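Mannan endo-1,4-beta-mannosidase (Mytilus edulis, PDB 2C0H) hydrolyses the beta-1,4-linked backbone of mannans in an endo fashion, cutting mannotetraose and longer oligomers but leaving mannobiose and mannotriose intact. Local coordinates at residues A[22-28]-A[320-326]; A[53-57]-A[334-338]; A[57-61]-A[348-352]; A[98-102]-A[151-155]; A[309-314]-A[340-346]. The protein carries 3 engineered substitutions. One frame throughout, in Å; residues are numbered along the deposited sequence.

Contact 1. Residues A[22-28]-A[320-326]; sequences SGANQAW and AWTWSRT
Strands 22-25 and 320-322 run parallel, bridged Ser22 to Ala320, Gly23 to Trp321 and Ala24 to Thr322, their short axes 36° apart and 4.2 Å at closest approach. Gly23 N donates to Ala320 O (3.1 Å), Gly23 O accepts from Thr322 N, and Asn25 N runs almost straight to Thr322 O. That carbonyl also accepts from Asn25 ND2 (2.9 Å), which stands above the carbonyl plane, while the acceptor lies in the amide plane. These are the first and last strands of the (beta/alpha)8 barrel of glycosyl hydrolase family 5, and the pairing closes it. Asn25 OD1 turns to Arg63 and ND2 also to Gly293 O, so an alanine here would probably leave Arg63 without this mate and Thr322 O with one donor fewer. Trp323, a substrate-binding residue by similarity, holds CG anti to its backbone N (chi1 178°), which brings CE3 to 3.6 Å from Asn25 CG and CZ3 to 3.8 Å from Ala27 CB. Its CH2 meets Trp28 CZ3 at 3.8 Å, the six-membered rings inclined at 68°. A water accepts from Ala27 N and donates to Thr326 OG1 (2.6 Å), and Thr326 CG2 lies over one face of Trp28.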
# COMPACT_ATOMS: atom_id res chain seq x y z
N SER A 22 -5.44 -10.32 6.43
CA SER A 22 -5.95 -9.71 7.66
C SER A 22 -4.78 -9.25 8.50
O SER A 22 -3.90 -10.04 8.82
CB SER A 22 -6.70 -10.77 8.43
OG SER A 22 -7.17 -10.25 9.67
N GLY A 23 -4.77 -8.00 8.93
CA GLY A 23 -3.66 -7.54 9.75
C GLY A 23 -3.68 -6.08 10.04
O GLY A 23 -4.74 -5.50 10.22
N ALA A 24 -2.49 -5.48 10.05
CA ALA A 24 -2.33 -4.12 10.49
C ALA A 24 -1.20 -3.41 9.81
O ALA A 24 -0.25 -4.04 9.33
CB ALA A 24 -2.12 -4.10 11.98
N ASN A 25 -1.30 -2.10 9.81
CA ASN A 25 -0.18 -1.22 9.50
C ASN A 25 0.71 -1.12 10.72
O ASN A 25 0.22 -0.91 11.82
CB ASN A 25 -0.70 0.19 9.18
CG ASN A 25 -1.38 0.29 7.85
OD1 ASN A 25 -0.74 0.67 6.87
ND2 ASN A 25 -2.68 -0.00 7.80
N GLN A 26 2.03 -1.22 10.53
CA GLN A 26 2.96 -0.96 11.64
C GLN A 26 2.79 0.52 12.07
O GLN A 26 2.56 0.78 13.25
CB GLN A 26 4.40 -1.35 11.29
CG GLN A 26 5.39 -1.36 12.48
CD GLN A 26 5.31 -2.60 13.38
OE1 GLN A 26 5.21 -3.73 12.90
NE2 GLN A 26 5.38 -2.40 14.68
N ALA A 27 2.86 1.52 11.19
CA ALA A 27 3.45 1.50 9.85
C ALA A 27 4.96 1.80 9.95
O ALA A 27 5.67 1.74 8.95
CB ALA A 27 2.78 2.54 8.99
N TRP A 28 5.44 2.14 11.15
CA TRP A 28 6.86 2.40 11.42
C TRP A 28 7.17 2.15 12.90
O TRP A 28 6.26 1.98 13.72
CB TRP A 28 7.20 3.86 11.08
CG TRP A 28 6.34 4.87 11.77
CD1 TRP A 28 6.49 5.31 13.06
CD2 TRP A 28 5.20 5.56 11.25
NE1 TRP A 28 5.51 6.21 13.37
CE2 TRP A 28 4.70 6.39 12.28
CE3 TRP A 28 4.54 5.57 10.01
CZ2 TRP A 28 3.59 7.21 12.11
CZ3 TRP A 28 3.44 6.37 9.84
CH2 TRP A 28 2.98 7.19 10.88
N ALA A 320 -8.03 -6.56 4.83
CA ALA A 320 -8.34 -5.47 5.75
C ALA A 320 -7.15 -5.27 6.70
O ALA A 320 -6.73 -6.19 7.39
CB ALA A 320 -9.60 -5.80 6.51
N TRP A 321 -6.56 -4.07 6.65
CA TRP A 321 -5.45 -3.69 7.51
C TRP A 321 -5.83 -2.47 8.35
O TRP A 321 -6.16 -1.43 7.82
CB TRP A 321 -4.22 -3.33 6.68
CG TRP A 321 -3.69 -4.45 5.85
CD1 TRP A 321 -3.66 -5.78 6.17
CD2 TRP A 321 -3.04 -4.32 4.58
NE1 TRP A 321 -3.04 -6.49 5.16
CE2 TRP A 321 -2.66 -5.62 4.17
CE3 TRP A 321 -2.75 -3.24 3.75
CZ2 TRP A 321 -2.00 -5.86 2.96
CZ3 TRP A 321 -2.09 -3.49 2.54
CH2 TRP A 321 -1.75 -4.78 2.16
N THR A 322 -5.82 -2.61 9.67
CA THR A 322 -6.14 -1.49 10.53
C THR A 322 -5.00 -0.49 10.61
O THR A 322 -3.85 -0.81 10.37
CB THR A 322 -6.42 -1.97 11.95
OG1 THR A 322 -5.34 -2.76 12.41
CG2 THR A 322 -7.73 -2.74 12.02
N TRP A 323 -5.34 0.74 10.98
CA TRP A 323 -4.37 1.78 11.22
C TRP A 323 -4.40 2.11 12.71
O TRP A 323 -5.47 2.54 13.18
CB TRP A 323 -4.76 3.03 10.44
CG TRP A 323 -3.81 4.14 10.69
CD1 TRP A 323 -3.91 5.12 11.65
CD2 TRP A 323 -2.56 4.34 10.03
NE1 TRP A 323 -2.81 5.94 11.58
CE2 TRP A 323 -1.96 5.47 10.61
CE3 TRP A 323 -1.90 3.67 9.01
CZ2 TRP A 323 -0.72 5.95 10.18
CZ3 TRP A 323 -0.67 4.16 8.58
CH2 TRP A 323 -0.09 5.27 9.17
N SER A 324 -3.31 1.95 13.47
CA SER A 324 -2.07 1.19 13.21
C SER A 324 -1.44 0.75 14.55
O SER A 324 -1.96 1.10 15.62
CB SER A 324 -1.04 2.08 12.51
OG SER A 324 -0.60 3.10 13.41
N ARG A 325 -0.33 0.03 14.51
CA ARG A 325 0.34 -0.38 15.77
C ARG A 325 0.69 0.84 16.62
O ARG A 325 0.63 0.75 17.84
CB ARG A 325 1.60 -1.25 15.54
CG ARG A 325 2.44 -1.57 16.79
CD ARG A 325 1.71 -2.54 17.59
NE ARG A 325 2.30 -2.89 18.89
CZ ARG A 325 2.04 -2.25 20.03
NH1 ARG A 325 1.29 -1.17 20.04
NH2 ARG A 325 2.57 -2.70 21.17
N THR A 326 1.10 1.93 16.00
CA THR A 326 1.50 3.15 16.73
C THR A 326 0.34 4.02 17.22
O THR A 326 0.52 4.78 18.18
CB THR A 326 2.42 4.09 15.89
OG1 THR A 326 1.71 4.65 14.77
CG2 THR A 326 3.65 3.35 15.44
O HOH W 1 1.84 4.12 12.18

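Contact 2. Residues A[53-57]-A[334-338]; sequences DMQSH and LRGMQ. Unlike the reference sequence in segment 53-57: Met54 (reference Ile). Unlike the reference sequence in segment 334-338: Met337 (reference Ile).
The imidazole of His57 carries this contact, with Leu334 laid over one face: Leu334 CB sits 4.0 Å from the ring centroid, 19° off the normal, in a CH-pi contact. The two side chains cross at about a right angle, and Leu334 CD1 continues across the ring to within 4.0 Å of His57 CE1. Gln338, its chain extended, brings OE1 to 3.6 Å from His57 CD2, and Gln338 CA makes a CA-H...O contact with His57 O at 3.2 Å. Further along, Met54 CG rests 4.2 Å from Met337 SD; both methionines stand where the reference sequence has isoleucine. The ring is set by the helix it follows. With CG beside the backbone N (chi1 -69°), ND1 folds back to donate to Asp53 O at 2.8 Å, an acceptor lying nearly in the ring plane, which fixes the rotation of the imidazole. Asp53 O also accepts from Ser56 OG and His57 N. Without the imidazole, as with an alanine here, Leu334 CB would probably lose the face it packs on, Asp53 O one of its donors, and a gap would open between the end of helix 40-56 and helix 330-339. A water donates to both Ser56 O and Gln338 OE1 (2.7 Å), and Asp53 OD2 is held by Trp330 NE1. Helices 40-56 and 330-339 are the first and last of the barrel's main outer helices, neighbours across its closing seam; Met337 reaches inward to Ser22 and Ala24 of strand 17-25 and also touches Phe309 of helix 305-314.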
# COMPACT_ATOMS: atom_id res chain seq x y z
N ASP A 53 2.40 -10.83 18.72
CA ASP A 53 1.01 -10.42 19.04
C ASP A 53 0.07 -10.82 17.91
O ASP A 53 -1.00 -11.39 18.14
CB ASP A 53 0.90 -8.90 19.24
CG ASP A 53 1.50 -8.40 20.55
OD1 ASP A 53 1.95 -9.22 21.38
OD2 ASP A 53 1.52 -7.15 20.73
N MET A 54 0.45 -10.49 16.69
CA MET A 54 -0.40 -10.74 15.54
C MET A 54 -0.61 -12.22 15.27
O MET A 54 -1.74 -12.64 15.06
CB MET A 54 0.11 -10.02 14.31
CG MET A 54 -0.11 -8.54 14.40
SD MET A 54 0.49 -7.68 12.96
CE MET A 54 -0.34 -8.63 11.67
N GLN A 55 0.46 -13.01 15.31
CA GLN A 55 0.34 -14.45 15.09
C GLN A 55 -0.62 -15.07 16.09
O GLN A 55 -1.48 -15.86 15.72
CB GLN A 55 1.69 -15.18 15.17
CG GLN A 55 1.53 -16.69 14.93
CD GLN A 55 2.83 -17.45 14.83
OE1 GLN A 55 3.80 -17.15 15.51
NE2 GLN A 55 2.83 -18.48 13.99
N SER A 56 -0.49 -14.68 17.35
CA SER A 56 -1.37 -15.26 18.36
C SER A 56 -2.85 -14.84 18.20
O SER A 56 -3.74 -15.56 18.67
CB SER A 56 -0.84 -14.95 19.76
OG SER A 56 -0.93 -13.59 20.07
N HIS A 57 -3.13 -13.70 17.55
CA HIS A 57 -4.51 -13.23 17.28
C HIS A 57 -5.01 -13.48 15.86
O HIS A 57 -6.02 -12.94 15.45
CB HIS A 57 -4.64 -11.76 17.62
CG HIS A 57 -4.55 -11.49 19.09
ND1 HIS A 57 -3.35 -11.43 19.75
CD2 HIS A 57 -5.51 -11.28 20.02
CE1 HIS A 57 -3.57 -11.20 21.04
NE2 HIS A 57 -4.87 -11.11 21.22
N LEU A 334 -6.39 -5.94 17.45
CA LEU A 334 -6.18 -7.37 17.67
C LEU A 334 -7.51 -8.12 17.86
O LEU A 334 -7.68 -9.22 17.38
CB LEU A 334 -5.27 -7.59 18.88
CG LEU A 334 -3.81 -7.14 18.74
CD1 LEU A 334 -3.07 -7.31 20.07
CD2 LEU A 334 -3.10 -7.89 17.63
N ARG A 335 -8.47 -7.51 18.56
CA ARG A 335 -9.78 -8.14 18.74
C ARG A 335 -10.49 -8.28 17.38
O ARG A 335 -11.16 -9.28 17.12
CB ARG A 335 -10.63 -7.30 19.71
CG ARG A 335 -11.71 -8.07 20.46
CD ARG A 335 -12.50 -7.12 21.35
NE ARG A 335 -13.29 -6.20 20.52
CZ ARG A 335 -13.10 -4.89 20.41
NH1 ARG A 335 -12.22 -4.25 21.16
NH2 ARG A 335 -13.87 -4.19 19.58
N GLY A 336 -10.33 -7.31 16.50
CA GLY A 336 -10.88 -7.39 15.15
C GLY A 336 -10.28 -8.53 14.37
O GLY A 336 -11.01 -9.33 13.77
N MET A 337 -8.94 -8.62 14.34
CA MET A 337 -8.23 -9.71 13.65
C MET A 337 -8.66 -11.07 14.14
O MET A 337 -8.88 -11.99 13.37
CB MET A 337 -6.72 -9.63 13.88
CG MET A 337 -6.00 -8.59 13.15
SD MET A 337 -4.28 -8.63 13.72
CE MET A 337 -4.09 -6.85 13.88
N GLN A 338 -8.77 -11.19 15.46
CA GLN A 338 -9.11 -12.44 16.10
C GLN A 338 -10.47 -12.99 15.65
O GLN A 338 -10.67 -14.22 15.63
CB GLN A 338 -9.11 -12.19 17.61
CG GLN A 338 -9.17 -13.39 18.48
CD GLN A 338 -9.12 -12.99 19.93
OE1 GLN A 338 -8.31 -13.50 20.71
NE2 GLN A 338 -9.96 -12.03 20.30
O HOH W 2 -6.51 -15.21 19.62

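Contact 3. Residues A[57-61]-A[348-352]; sequences HGGNS and QVQFG
The side-chain amides of Asn60 and Gln350 tie residues 57-61 to residues 348-352. In the firmer bond, Asn60 ND2 donates to Val349 O at 2.8 Å with an N-H...O angle of 169°; the hydrogen meets a lone pair in the carbonyl plane, and the acceptor lies close to the plane of the asparagine amide. Asn60 CG stands between its own backbone N and carbonyl carbon, which turns the amide toward Val349 and leaves OD1 facing the sheet, where it accepts from Ser61 OG (3.0 Å) and from Ser22 N. ND2 uses its other N-H for Phe20 O, so the buried amide is held at both ends and cannot easily turn. The second bond, Gln350 NE2 to Gly58 O, is weak, and which way round that glutamine amide lies is doubtful, since its OE1 lies close to two other acceptors, Gly58 O and Lys341 O.

Van der Waals contacts surround these bonds. Val349 CG1 packs against Gly58 O at 3.6 Å and flanks Asn60 ND2, and Phe351 CE2 comes within 3.5 Å of Asn60 ND2, the two side chains crossing nearly at right angles, with ring and amide planes 52° apart. On strand 17-25, Phe351 also touches Ile19.

Backbone shape decides the glycine: Gly58, with positive phi (83°), is the C-prime residue of a Schellman motif ending helix 40-56, Gly59 N bonding to Met54 O and Gly58 N to Gln55 O. A CB there would collide with the preceding carbonyl O. The motif leads the chain into strand 61-68, at the end of the (beta/alpha)8 barrel where the strands start, and the C-terminal tail lies across that turn.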
# COMPACT_ATOMS: atom_id res chain seq x y z
N HIS A 57 -3.13 -13.70 17.55
CA HIS A 57 -4.51 -13.23 17.28
C HIS A 57 -5.01 -13.48 15.86
O HIS A 57 -6.02 -12.94 15.45
CB HIS A 57 -4.64 -11.76 17.62
CG HIS A 57 -4.55 -11.49 19.09
ND1 HIS A 57 -3.35 -11.43 19.75
CD2 HIS A 57 -5.51 -11.28 20.02
CE1 HIS A 57 -3.57 -11.20 21.04
NE2 HIS A 57 -4.87 -11.11 21.22
N GLY A 58 -4.29 -14.28 15.10
CA GLY A 58 -4.75 -14.68 13.78
C GLY A 58 -4.50 -13.74 12.61
O GLY A 58 -5.07 -13.96 11.55
N GLY A 59 -3.67 -12.72 12.79
CA GLY A 59 -3.27 -11.84 11.69
C GLY A 59 -2.23 -12.53 10.84
O GLY A 59 -1.45 -13.35 11.35
N ASN A 60 -2.20 -12.19 9.55
CA ASN A 60 -1.30 -12.83 8.60
C ASN A 60 -0.50 -11.86 7.76
O ASN A 60 0.25 -12.29 6.87
CB ASN A 60 -2.08 -13.79 7.67
CG ASN A 60 -3.16 -13.10 6.84
OD1 ASN A 60 -3.05 -11.93 6.46
ND2 ASN A 60 -4.22 -13.85 6.53
N SER A 61 -0.62 -10.56 8.01
CA SER A 61 0.11 -9.57 7.20
C SER A 61 0.31 -8.24 7.89
O SER A 61 -0.53 -7.82 8.70
CB SER A 61 -0.57 -9.37 5.84
OG SER A 61 -1.96 -9.23 5.95
N GLN A 348 -9.17 -18.60 3.17
CA GLN A 348 -8.40 -18.95 4.36
C GLN A 348 -7.71 -17.72 4.92
O GLN A 348 -7.13 -16.95 4.19
CB GLN A 348 -7.33 -19.99 4.03
CG GLN A 348 -7.86 -21.37 3.66
CD GLN A 348 -6.75 -22.36 3.35
OE1 GLN A 348 -6.87 -23.19 2.43
NE2 GLN A 348 -5.65 -22.28 4.11
N VAL A 349 -7.75 -17.55 6.23
CA VAL A 349 -7.02 -16.49 6.89
C VAL A 349 -5.74 -17.04 7.54
O VAL A 349 -4.70 -16.40 7.52
CB VAL A 349 -7.92 -15.85 7.96
CG1 VAL A 349 -7.18 -14.75 8.70
CG2 VAL A 349 -9.19 -15.32 7.33
N GLN A 350 -5.83 -18.24 8.12
CA GLN A 350 -4.66 -18.91 8.66
C GLN A 350 -4.15 -19.91 7.64
O GLN A 350 -4.77 -20.94 7.39
CB GLN A 350 -5.00 -19.60 9.99
CG GLN A 350 -4.59 -18.81 11.22
CD GLN A 350 -4.86 -17.33 11.09
OE1 GLN A 350 -6.01 -16.89 11.13
NE2 GLN A 350 -3.80 -16.54 10.93
N PHE A 351 -3.04 -19.57 7.01
CA PHE A 351 -2.39 -20.46 6.07
C PHE A 351 -0.88 -20.44 6.29
O PHE A 351 -0.33 -19.43 6.74
CB PHE A 351 -2.77 -20.09 4.63
CG PHE A 351 -2.50 -18.64 4.28
CD1 PHE A 351 -1.31 -18.27 3.68
CD2 PHE A 351 -3.45 -17.66 4.54
CE1 PHE A 351 -1.06 -16.94 3.35
CE2 PHE A 351 -3.21 -16.33 4.22
CZ PHE A 351 -2.01 -15.97 3.63
N GLY A 352 -0.23 -21.55 6.00
CA GLY A 352 1.22 -21.67 6.17
C GLY A 352 1.93 -21.11 4.95
O GLY A 352 1.43 -21.20 3.84

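Contact 4. Residues A[98-102]-A[151-155]; sequences HAAQR and NEKAL
Ala154 CB nestles against the side of helix 89-102, between Ala100 CB (3.9 Å) and, slightly nearer, Gln101 N. With only a methyl between them, the CA atoms of Gln101 and Ala154 are 5.1 Å apart. To one side of it, Glu152 OE1 lies at the edge of the His98 ring, 3.1 Å from His98 CE1, with ring and carboxylate planes 57° apart. Glu152 gets there by folding at chi2 (-65°), and its OE2 makes a salt bridge with Arg94, one turn earlier on the same helix as His98, so the acid is fastened from the side of the helix. Further along the helix, Gln101 reaches out fully extended, CG anti to the backbone N (chi1 -172°), and its NE2 lies 3.6 Å from Lys153 CE as the two chains cross. The lysine runs on to a salt bridge between NZ and the terminal carboxylate of Leu353.

Two waters fill the middle. One accepts from Lys153 N (3.0 Å) and donates to Gln101 OE1 (2.8 Å) and, at a longer 3.3 Å, to Glu152 OE1. The other accepts from Ala154 N and sits between the same two side-chain oxygens. The waters thus take up Lys153 N and Ala154 N and link them to Gln101 of the helix and to Glu152 of the turn.

Residues 152-155 form a type I beta turn, closed by Leu155 N to Glu152 O (3.1 Å). It joins helix 131-149 to strand 155-162, one of the helix-to-strand loops of the (beta/alpha)8 barrel, docked on the end of the neighbouring outer helix.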
# COMPACT_ATOMS: atom_id res chain seq x y z
N HIS A 98 12.87 -12.74 7.73
CA HIS A 98 13.11 -14.03 8.39
C HIS A 98 12.33 -14.11 9.69
O HIS A 98 11.77 -15.16 10.00
CB HIS A 98 14.59 -14.28 8.67
CG HIS A 98 15.41 -14.56 7.45
ND1 HIS A 98 14.87 -14.89 6.23
CD2 HIS A 98 16.75 -14.58 7.29
CE1 HIS A 98 15.84 -15.08 5.36
NE2 HIS A 98 16.99 -14.90 5.97
N ALA A 99 12.28 -13.02 10.45
CA ALA A 99 11.45 -12.97 11.66
C ALA A 99 9.96 -13.16 11.36
O ALA A 99 9.26 -13.90 12.05
CB ALA A 99 11.68 -11.65 12.39
N ALA A 100 9.47 -12.51 10.30
CA ALA A 100 8.08 -12.62 9.89
C ALA A 100 7.76 -14.07 9.48
O ALA A 100 6.72 -14.62 9.86
CB ALA A 100 7.77 -11.66 8.74
N GLN A 101 8.67 -14.71 8.76
CA GLN A 101 8.49 -16.09 8.31
C GLN A 101 8.31 -17.03 9.49
O GLN A 101 7.48 -17.92 9.43
CB GLN A 101 9.69 -16.53 7.47
CG GLN A 101 9.48 -17.86 6.80
CD GLN A 101 10.65 -18.27 5.92
OE1 GLN A 101 11.43 -17.44 5.47
NE2 GLN A 101 10.74 -19.56 5.65
N ARG A 102 9.07 -16.81 10.56
CA ARG A 102 9.00 -17.64 11.76
C ARG A 102 7.62 -17.55 12.42
O ARG A 102 7.22 -18.47 13.16
CB ARG A 102 10.11 -17.26 12.76
CG ARG A 102 11.51 -17.70 12.34
CD ARG A 102 12.55 -17.56 13.44
NE ARG A 102 12.89 -16.17 13.74
CZ ARG A 102 13.86 -15.47 13.15
NH1 ARG A 102 14.60 -15.99 12.18
NH2 ARG A 102 14.07 -14.21 13.52
N ASN A 151 12.86 -14.07 -3.41
CA ASN A 151 12.72 -15.47 -3.00
C ASN A 151 12.43 -15.63 -1.50
O ASN A 151 12.37 -16.75 -0.99
CB ASN A 151 13.95 -16.29 -3.41
CG ASN A 151 14.15 -16.34 -4.92
OD1 ASN A 151 13.19 -16.53 -5.68
ND2 ASN A 151 15.40 -16.18 -5.36
N GLU A 152 12.22 -14.51 -0.81
CA GLU A 152 11.87 -14.58 0.61
C GLU A 152 10.41 -14.92 0.75
O GLU A 152 9.55 -14.21 0.23
CB GLU A 152 12.17 -13.25 1.30
CG GLU A 152 13.66 -12.98 1.47
CD GLU A 152 14.33 -13.97 2.40
OE1 GLU A 152 13.63 -14.58 3.25
OE2 GLU A 152 15.56 -14.17 2.30
N LYS A 153 10.12 -16.00 1.48
CA LYS A 153 8.75 -16.48 1.59
C LYS A 153 7.82 -15.51 2.32
O LYS A 153 6.62 -15.52 2.07
CB LYS A 153 8.70 -17.85 2.27
CG LYS A 153 9.07 -19.01 1.36
CD LYS A 153 9.29 -20.32 2.13
CE LYS A 153 8.29 -20.52 3.25
NZ LYS A 153 8.30 -21.92 3.76
N ALA A 154 8.36 -14.68 3.20
CA ALA A 154 7.53 -13.70 3.90
C ALA A 154 7.29 -12.38 3.15
O ALA A 154 6.59 -11.51 3.64
CB ALA A 154 8.11 -13.41 5.27
N LEU A 155 7.86 -12.21 1.95
CA LEU A 155 7.60 -11.00 1.20
C LEU A 155 6.24 -11.06 0.51
O LEU A 155 6.03 -11.85 -0.42
CB LEU A 155 8.71 -10.73 0.18
CG LEU A 155 8.47 -9.51 -0.71
CD1 LEU A 155 8.49 -8.21 0.09
CD2 LEU A 155 9.51 -9.49 -1.81
O HOH W 3 11.11 -14.71 4.44
O HOH W 4 12.35 -17.57 2.84

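Contact 5. Residues A[309-314]-A[340-346]; sequences FEWAYT and LKSRTDH
Tyr313, Leu340 and His346 bury the most surface where helix 305-314 of the (beta/alpha)8 barrel meets the loop that leaves helix 330-339, the barrel's last helix. The Tyr313 ring, swung out with CG anti to the backbone N (chi1 -174°), is wrapped by residues 340-346. Its hydroxyl accepts from His346 N at 3.0 Å and donates to Gly347 O, so two backbone groups grip it. His346 CB sits over one face of the tyrosine, 3.8 Å from the ring centroid, and the imidazole turns its edge toward the same ring in a T-shaped pair, planes at 76°. The imidazole itself has Thr314 CA over the centre of one face. Leu340 splits its branches: CD1 meets the edge of Phe309 at CD1 (3.9 Å), and CD2 packs on Tyr313 CB, the two chains running in opposite directions. Beside the phenol, with Asp345 OD1 at its edge, salt bridges strap loop to helix. Arg343 grips Glu310 end-on, NH2 to OE2 at 3.1 Å, and Asp345 side-on, NE to OD1 at 2.8 Å; sharing one guanidinium probably eases the closeness of the two acids. Asp345 OD2, already bonded to Arg343 NH2, also accepts from His346 ND1 at 3.1 Å, from 49° above the carboxylate plane.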
# COMPACT_ATOMS: atom_id res chain seq x y z
N PHE A 309 -14.02 -5.78 10.20
CA PHE A 309 -13.34 -6.98 9.62
C PHE A 309 -14.38 -7.90 8.95
O PHE A 309 -14.16 -8.41 7.84
CB PHE A 309 -12.51 -7.73 10.66
CG PHE A 309 -11.12 -7.18 10.85
CD1 PHE A 309 -10.05 -7.67 10.12
CD2 PHE A 309 -10.87 -6.22 11.80
CE1 PHE A 309 -8.78 -7.18 10.28
CE2 PHE A 309 -9.57 -5.74 12.01
CZ PHE A 309 -8.52 -6.23 11.24
N GLU A 310 -15.53 -8.08 9.59
CA GLU A 310 -16.60 -8.91 9.01
C GLU A 310 -17.12 -8.39 7.69
O GLU A 310 -17.36 -9.18 6.76
CB GLU A 310 -17.77 -9.05 9.99
CG GLU A 310 -18.86 -10.03 9.53
CD GLU A 310 -18.47 -11.49 9.68
OE1 GLU A 310 -17.39 -11.78 10.23
OE2 GLU A 310 -19.26 -12.36 9.24
N TRP A 311 -17.35 -7.07 7.61
CA TRP A 311 -17.84 -6.44 6.37
C TRP A 311 -16.83 -6.69 5.25
O TRP A 311 -17.20 -7.17 4.17
CB TRP A 311 -18.09 -4.94 6.55
CG TRP A 311 -18.73 -4.30 5.34
CD1 TRP A 311 -18.10 -3.75 4.27
CD2 TRP A 311 -20.14 -4.17 5.09
NE1 TRP A 311 -19.02 -3.28 3.37
CE2 TRP A 311 -20.28 -3.53 3.84
CE3 TRP A 311 -21.29 -4.55 5.79
CZ2 TRP A 311 -21.53 -3.24 3.29
CZ3 TRP A 311 -22.52 -4.26 5.25
CH2 TRP A 311 -22.64 -3.61 4.00
N ALA A 312 -15.56 -6.41 5.52
CA ALA A 312 -14.51 -6.61 4.50
C ALA A 312 -14.48 -8.06 4.05
O ALA A 312 -14.42 -8.35 2.85
CB ALA A 312 -13.15 -6.19 5.02
N TYR A 313 -14.56 -8.99 5.00
CA TYR A 313 -14.39 -10.42 4.70
C TYR A 313 -15.56 -10.97 3.90
O TYR A 313 -15.36 -11.78 2.98
CB TYR A 313 -14.23 -11.21 6.03
CG TYR A 313 -13.91 -12.70 5.87
CD1 TYR A 313 -12.70 -13.14 5.36
CD2 TYR A 313 -14.82 -13.67 6.27
CE1 TYR A 313 -12.41 -14.48 5.21
CE2 TYR A 313 -14.54 -15.03 6.11
CZ TYR A 313 -13.34 -15.44 5.58
OH TYR A 313 -13.05 -16.80 5.42
N THR A 314 -16.79 -10.54 4.23
CA THR A 314 -17.99 -11.11 3.62
C THR A 314 -18.58 -10.37 2.44
O THR A 314 -19.43 -10.94 1.75
CB THR A 314 -19.12 -11.29 4.66
OG1 THR A 314 -19.55 -10.03 5.16
CG2 THR A 314 -18.67 -12.19 5.80
N LEU A 340 -11.64 -13.10 12.72
CA LEU A 340 -11.51 -13.89 11.50
C LEU A 340 -10.60 -15.11 11.61
O LEU A 340 -10.48 -15.88 10.64
CB LEU A 340 -10.99 -12.99 10.36
CG LEU A 340 -11.81 -11.77 9.98
CD1 LEU A 340 -11.19 -11.12 8.74
CD2 LEU A 340 -13.27 -12.10 9.72
N LYS A 341 -9.96 -15.31 12.76
CA LYS A 341 -8.86 -16.28 12.89
C LYS A 341 -9.18 -17.66 12.29
O LYS A 341 -8.39 -18.18 11.50
CB LYS A 341 -8.40 -16.43 14.36
CG LYS A 341 -7.24 -17.38 14.53
CD LYS A 341 -6.98 -17.71 15.99
CE LYS A 341 -6.26 -16.63 16.72
NZ LYS A 341 -5.84 -17.14 18.06
N SER A 342 -10.33 -18.23 12.64
CA SER A 342 -10.65 -19.60 12.19
C SER A 342 -11.49 -19.68 10.91
O SER A 342 -11.97 -20.76 10.54
CB SER A 342 -11.36 -20.35 13.32
OG SER A 342 -10.45 -20.60 14.38
N ARG A 343 -11.67 -18.56 10.21
CA ARG A 343 -12.68 -18.48 9.15
C ARG A 343 -12.16 -18.99 7.81
O ARG A 343 -11.00 -18.78 7.46
CB ARG A 343 -13.20 -17.04 9.00
CG ARG A 343 -13.95 -16.49 10.23
CD ARG A 343 -15.35 -17.04 10.36
NE ARG A 343 -16.24 -16.49 9.34
CZ ARG A 343 -16.97 -15.37 9.45
NH1 ARG A 343 -16.97 -14.64 10.56
NH2 ARG A 343 -17.73 -14.98 8.44
N THR A 344 -13.03 -19.70 7.11
CA THR A 344 -12.75 -20.18 5.75
C THR A 344 -13.87 -19.93 4.73
O THR A 344 -13.69 -20.24 3.54
CB THR A 344 -12.42 -21.69 5.76
OG1 THR A 344 -13.55 -22.41 6.26
CG2 THR A 344 -11.19 -21.97 6.62
N ASP A 345 -15.01 -19.37 5.14
CA ASP A 345 -16.16 -19.14 4.23
C ASP A 345 -15.91 -18.18 3.05
O ASP A 345 -16.63 -18.23 2.06
CB ASP A 345 -17.44 -18.71 4.98
CG ASP A 345 -17.19 -17.63 6.02
OD1 ASP A 345 -16.38 -17.90 6.93
OD2 ASP A 345 -17.82 -16.56 5.94
N HIS A 346 -14.93 -17.29 3.18
CA HIS A 346 -14.56 -16.37 2.08
C HIS A 346 -13.03 -16.33 1.93
O HIS A 346 -12.44 -15.27 1.72
CB HIS A 346 -15.11 -14.97 2.33
CG HIS A 346 -16.59 -14.87 2.21
ND1 HIS A 346 -17.44 -15.08 3.28
CD2 HIS A 346 -17.38 -14.54 1.16
CE1 HIS A 346 -18.69 -14.90 2.89
NE2 HIS A 346 -18.68 -14.57 1.61

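Contact 1 closes the barrel by joining its first and last strands, and the helices that follow those strands, 40-56 and 330-339, meet outside it in contact 2, about 11 Å away between centres. Contacts 2 and 3 share His57 and lie about 9 Å apart. After strand 319-322 the chain supplies segments 334-338, 340-346 and 348-352 in turn, to contacts 2, 5 and 3. Contact 4, nested inside the loops of contacts 1, 2 and 3, stands apart, about 24 Å from contact 5 between centres. Contacts 1, 2 and 3 join the N-terminal part to the C-terminal part; contact 5 fastens the C-terminal loop to helix 305-314. Contact 1 includes Trp323, probably a substrate-binding residue.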